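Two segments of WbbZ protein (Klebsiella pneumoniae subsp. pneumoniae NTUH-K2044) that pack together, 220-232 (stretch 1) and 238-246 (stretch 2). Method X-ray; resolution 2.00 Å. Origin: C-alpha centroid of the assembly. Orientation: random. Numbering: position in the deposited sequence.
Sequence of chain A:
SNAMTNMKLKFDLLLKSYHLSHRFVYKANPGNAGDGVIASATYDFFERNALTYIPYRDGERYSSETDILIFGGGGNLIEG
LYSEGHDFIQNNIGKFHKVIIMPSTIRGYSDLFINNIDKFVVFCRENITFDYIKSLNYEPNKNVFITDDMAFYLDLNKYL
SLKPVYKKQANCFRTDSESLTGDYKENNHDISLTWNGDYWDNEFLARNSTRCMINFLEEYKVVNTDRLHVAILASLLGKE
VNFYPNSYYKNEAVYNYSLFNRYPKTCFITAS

Stretch 1, residues 220-232: YKVVNTDRLHVAI
Stretch 2 238-246: GKEVNFYPN

The most distinctive element of this contact is a methyl group set almost squarely on an aromatic ring: Ala231 CB lies 3.6 Å from the centroid of the Phe243 ring, 7° off the ring normal, a CH-pi contact that ties the helix of the first stretch to the strand of the second. Phe243 (chi1 -164°, t; chi2 16°) brings its ring to the start of that helix, where Leu228 CD1 (chi1 t, chi2 p) reaches Phe243 CZ at 3.7 Å. The ring edge meets the backbone, with Thr225 O 3.3 Å from Phe243 CD1. Alanine suits its position because its CB points toward the strand and its small methyl fits at this range; Ala231 CB also lies 4.3 Å from Val241 CG1. The helix, 228-232, runs at 159° to strand 240-243, with axes 9.1 Å apart at closest approach.

Beneath it, strands 222-225 and 240-243 run parallel, their directions 13° apart and their axes approaching to 4.8 Å. The register pairs Val222 with Glu240, Val223 with Val241, Asn224 with Asn242 and Thr225 with Phe243, at CA-CA distances of 4.8, 4.9, 4.7 and 5.2 Å. Extended phi/psi values, such as -125/126 at Val223 and -123/129 at Val241, support the ladder. The backbone hydrogen bonds alternate between the strands: Glu240 N donates to Lys221 O, a weak bond (3.3 Å, 152°), and is followed by Val223 N to Glu240 O (2.9 Å, 163°), Asn242 N to Val223 O (2.8 Å, 172°), Thr225 N to Asn242 O (3.0 Å, 166°) and Tyr244 N to Thr225 O (2.8 Å, 148°). CA-H...O contacts supplement them, including Val241 CA to Val223 O at 3.3 Å.

Side chains alternate between the faces. Val223, Val241, Thr225 and Phe243 share the helix-facing side and are buried; both valines are t. The other face carries Val222, Glu240, Asn224 and Asn242. Here the asparagines, both m in chi1 with chi2 near -50°, align their amides so that Asn242 ND2 donates to Asn224 OD1 (2.7 Å, 166°), while Val222 CG2 packs 3.7 Å from Glu240 OE1, the extended glutamate (chi1 t, chi2 t) remaining exposed.

At the start of the pairing, Lys239 (m, m, t, t) extends its amine to Tyr220 O, an NZ-O hydrogen bond of 3.0 Å. At the other end, Asp226 (chi1 p) and Tyr244 (chi1 m) bring their CB atoms within 4.0 Å. Thr225 OG1 accepts from Arg227 N at 2.8 Å, bracing the link to the helix, with Arg227 at the N-cap position. Together the stretches bury 763 Å², both sides summed.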

# COMPACT_ATOMS: atom_id res chain seq x y z
N TYR A 220 3.76 4.42 16.38
CA TYR A 220 4.05 5.75 16.86
C TYR A 220 3.16 6.10 18.05
O TYR A 220 2.04 5.60 18.18
CB TYR A 220 3.85 6.80 15.77
CG TYR A 220 4.86 6.75 14.65
CD1 TYR A 220 6.08 7.41 14.75
CD2 TYR A 220 4.59 6.04 13.48
CE1 TYR A 220 7.00 7.37 13.72
CE2 TYR A 220 5.51 5.99 12.45
CZ TYR A 220 6.71 6.66 12.57
OH TYR A 220 7.62 6.61 11.55
N LYS A 221 3.66 6.97 18.92
CA LYS A 221 2.88 7.49 20.03
C LYS A 221 2.15 8.78 19.68
O LYS A 221 1.03 8.99 20.14
CB LYS A 221 3.77 7.72 21.25
CG LYS A 221 3.01 7.98 22.54
CD LYS A 221 3.92 7.91 23.75
N VAL A 222 2.76 9.64 18.86
CA VAL A 222 2.19 10.93 18.48
C VAL A 222 2.16 11.02 16.96
O VAL A 222 3.12 10.62 16.28
CB VAL A 222 2.99 12.10 19.08
CG1 VAL A 222 2.44 13.44 18.60
CG2 VAL A 222 2.97 12.03 20.60
N VAL A 223 1.06 11.53 16.42
CA VAL A 223 0.87 11.70 14.98
C VAL A 223 0.53 13.16 14.71
O VAL A 223 -0.42 13.69 15.30
CB VAL A 223 -0.22 10.76 14.44
CG1 VAL A 223 -0.39 10.95 12.94
CG2 VAL A 223 0.10 9.31 14.78
N ASN A 224 1.29 13.79 13.82
CA ASN A 224 1.05 15.16 13.38
C ASN A 224 0.63 15.11 11.92
O ASN A 224 1.37 14.58 11.08
CB ASN A 224 2.30 16.02 13.55
CG ASN A 224 2.86 16.00 14.96
OD1 ASN A 224 2.14 16.27 15.92
ND2 ASN A 224 4.14 15.67 15.09
N THR A 225 -0.53 15.68 11.59
CA THR A 225 -1.00 15.55 10.22
C THR A 225 -1.98 16.66 9.86
O THR A 225 -2.63 17.25 10.73
CB THR A 225 -1.66 14.18 9.99
OG1 THR A 225 -2.01 14.05 8.61
CG2 THR A 225 -2.91 14.02 10.85
N ASP A 226 -2.05 16.95 8.56
CA ASP A 226 -3.12 17.73 7.94
C ASP A 226 -3.94 16.87 6.98
O ASP A 226 -4.61 17.40 6.09
CB ASP A 226 -2.56 18.96 7.22
CG ASP A 226 -1.65 18.60 6.04
OD1 ASP A 226 -1.46 17.40 5.76
OD2 ASP A 226 -1.13 19.52 5.38
N ARG A 227 -3.84 15.55 7.12
CA ARG A 227 -4.54 14.59 6.28
C ARG A 227 -5.69 13.99 7.07
O ARG A 227 -5.46 13.32 8.09
CB ARG A 227 -3.59 13.48 5.81
CG ARG A 227 -2.53 13.93 4.82
CD ARG A 227 -3.14 14.23 3.46
NE ARG A 227 -2.15 14.17 2.39
CZ ARG A 227 -2.42 14.44 1.12
NH1 ARG A 227 -3.65 14.81 0.76
NH2 ARG A 227 -1.46 14.36 0.21
N LEU A 228 -6.92 14.22 6.60
CA LEU A 228 -8.10 13.89 7.39
C LEU A 228 -8.09 12.44 7.86
O LEU A 228 -8.24 12.16 9.05
CB LEU A 228 -9.36 14.17 6.57
CG LEU A 228 -10.68 13.83 7.28
CD1 LEU A 228 -10.80 14.61 8.57
CD2 LEU A 228 -11.85 14.13 6.35
N HIS A 229 -7.90 11.51 6.93
CA HIS A 229 -8.07 10.11 7.31
C HIS A 229 -6.85 9.53 8.00
O HIS A 229 -6.98 8.50 8.67
CB HIS A 229 -8.49 9.30 6.09
CG HIS A 229 -9.91 9.55 5.71
ND1 HIS A 229 -10.29 10.57 4.87
CD2 HIS A 229 -11.06 8.95 6.11
CE1 HIS A 229 -11.60 10.57 4.74
NE2 HIS A 229 -12.09 9.60 5.49
N VAL A 230 -5.68 10.17 7.90
CA VAL A 230 -4.61 9.88 8.85
C VAL A 230 -5.06 10.26 10.26
O VAL A 230 -4.91 9.49 11.21
CB VAL A 230 -3.32 10.61 8.45
CG1 VAL A 230 -2.26 10.44 9.53
CG2 VAL A 230 -2.81 10.10 7.11
N ALA A 231 -5.61 11.47 10.40
CA ALA A 231 -6.10 11.90 11.71
C ALA A 231 -7.19 10.98 12.23
O ALA A 231 -7.21 10.63 13.42
CB ALA A 231 -6.60 13.34 11.63
N ILE A 232 -8.10 10.56 11.35
CA ILE A 232 -9.17 9.66 11.77
C ILE A 232 -8.60 8.31 12.20
O ILE A 232 -8.94 7.79 13.27
CB ILE A 232 -10.22 9.51 10.65
CG1 ILE A 232 -11.08 10.78 10.56
CG2 ILE A 232 -11.10 8.29 10.89
CD1 ILE A 232 -12.04 10.78 9.39
N GLY A 238 -6.44 5.49 19.18
CA GLY A 238 -6.20 6.06 20.49
C GLY A 238 -4.90 6.82 20.61
O GLY A 238 -4.41 7.01 21.72
N LYS A 239 -4.33 7.27 19.49
CA LYS A 239 -3.06 7.97 19.53
C LYS A 239 -3.25 9.41 19.96
O LYS A 239 -4.36 9.96 19.95
CB LYS A 239 -2.39 7.94 18.15
CG LYS A 239 -2.21 6.55 17.57
CD LYS A 239 -1.26 5.72 18.40
CE LYS A 239 -0.93 4.41 17.72
NZ LYS A 239 -0.08 3.55 18.59
N GLU A 240 -2.14 10.04 20.34
CA GLU A 240 -2.09 11.48 20.53
C GLU A 240 -1.93 12.12 19.16
O GLU A 240 -0.94 11.89 18.46
CB GLU A 240 -0.94 11.85 21.46
CG GLU A 240 -0.77 13.33 21.71
CD GLU A 240 0.33 13.62 22.70
OE1 GLU A 240 0.70 12.69 23.46
OE2 GLU A 240 0.82 14.76 22.72
N VAL A 241 -2.92 12.92 18.75
CA VAL A 241 -3.03 13.39 17.37
C VAL A 241 -3.06 14.91 17.36
O VAL A 241 -3.86 15.53 18.07
CB VAL A 241 -4.28 12.83 16.68
CG1 VAL A 241 -4.34 13.28 15.23
CG2 VAL A 241 -4.30 11.31 16.78
N ASN A 242 -2.20 15.51 16.54
CA ASN A 242 -2.15 16.95 16.32
C ASN A 242 -2.60 17.20 14.88
O ASN A 242 -1.83 16.99 13.94
CB ASN A 242 -0.76 17.50 16.59
CG ASN A 242 -0.33 17.32 18.04
OD1 ASN A 242 -1.06 17.68 18.96
ND2 ASN A 242 0.84 16.73 18.24
N PHE A 243 -3.84 17.65 14.73
CA PHE A 243 -4.50 17.78 13.43
C PHE A 243 -4.44 19.23 12.97
O PHE A 243 -4.80 20.15 13.72
CB PHE A 243 -5.95 17.31 13.55
CG PHE A 243 -6.62 17.04 12.23
CD1 PHE A 243 -5.88 16.89 11.07
CD2 PHE A 243 -8.00 16.94 12.16
CE1 PHE A 243 -6.51 16.64 9.87
CE2 PHE A 243 -8.63 16.70 10.96
CZ PHE A 243 -7.88 16.54 9.81
N TYR A 244 -3.99 19.44 11.72
CA TYR A 244 -3.81 20.79 11.18
C TYR A 244 -4.81 21.08 10.07
O TYR A 244 -5.28 20.17 9.38
CB TYR A 244 -2.38 20.96 10.64
CG TYR A 244 -1.33 21.03 11.73
CD1 TYR A 244 -0.90 19.88 12.38
CD2 TYR A 244 -0.76 22.24 12.09
CE1 TYR A 244 0.06 19.94 13.37
CE2 TYR A 244 0.20 22.31 13.08
CZ TYR A 244 0.61 21.15 13.72
OH TYR A 244 1.56 21.22 14.70
N PRO A 245 -5.16 22.35 9.86
CA PRO A 245 -6.22 22.69 8.91
C PRO A 245 -5.74 22.70 7.46
O PRO A 245 -4.55 22.60 7.16
CB PRO A 245 -6.65 24.09 9.35
CG PRO A 245 -5.42 24.68 9.94
CD PRO A 245 -4.68 23.54 10.60
N ASN A 246 -6.72 22.80 6.57
CA ASN A 246 -6.51 23.06 5.15
C ASN A 246 -7.64 23.98 4.68
O ASN A 246 -8.35 24.58 5.48
CB ASN A 246 -6.43 21.75 4.36
CG ASN A 246 -7.68 20.90 4.50
OD1 ASN A 246 -8.56 21.21 5.31
ND2 ASN A 246 -7.76 19.83 3.73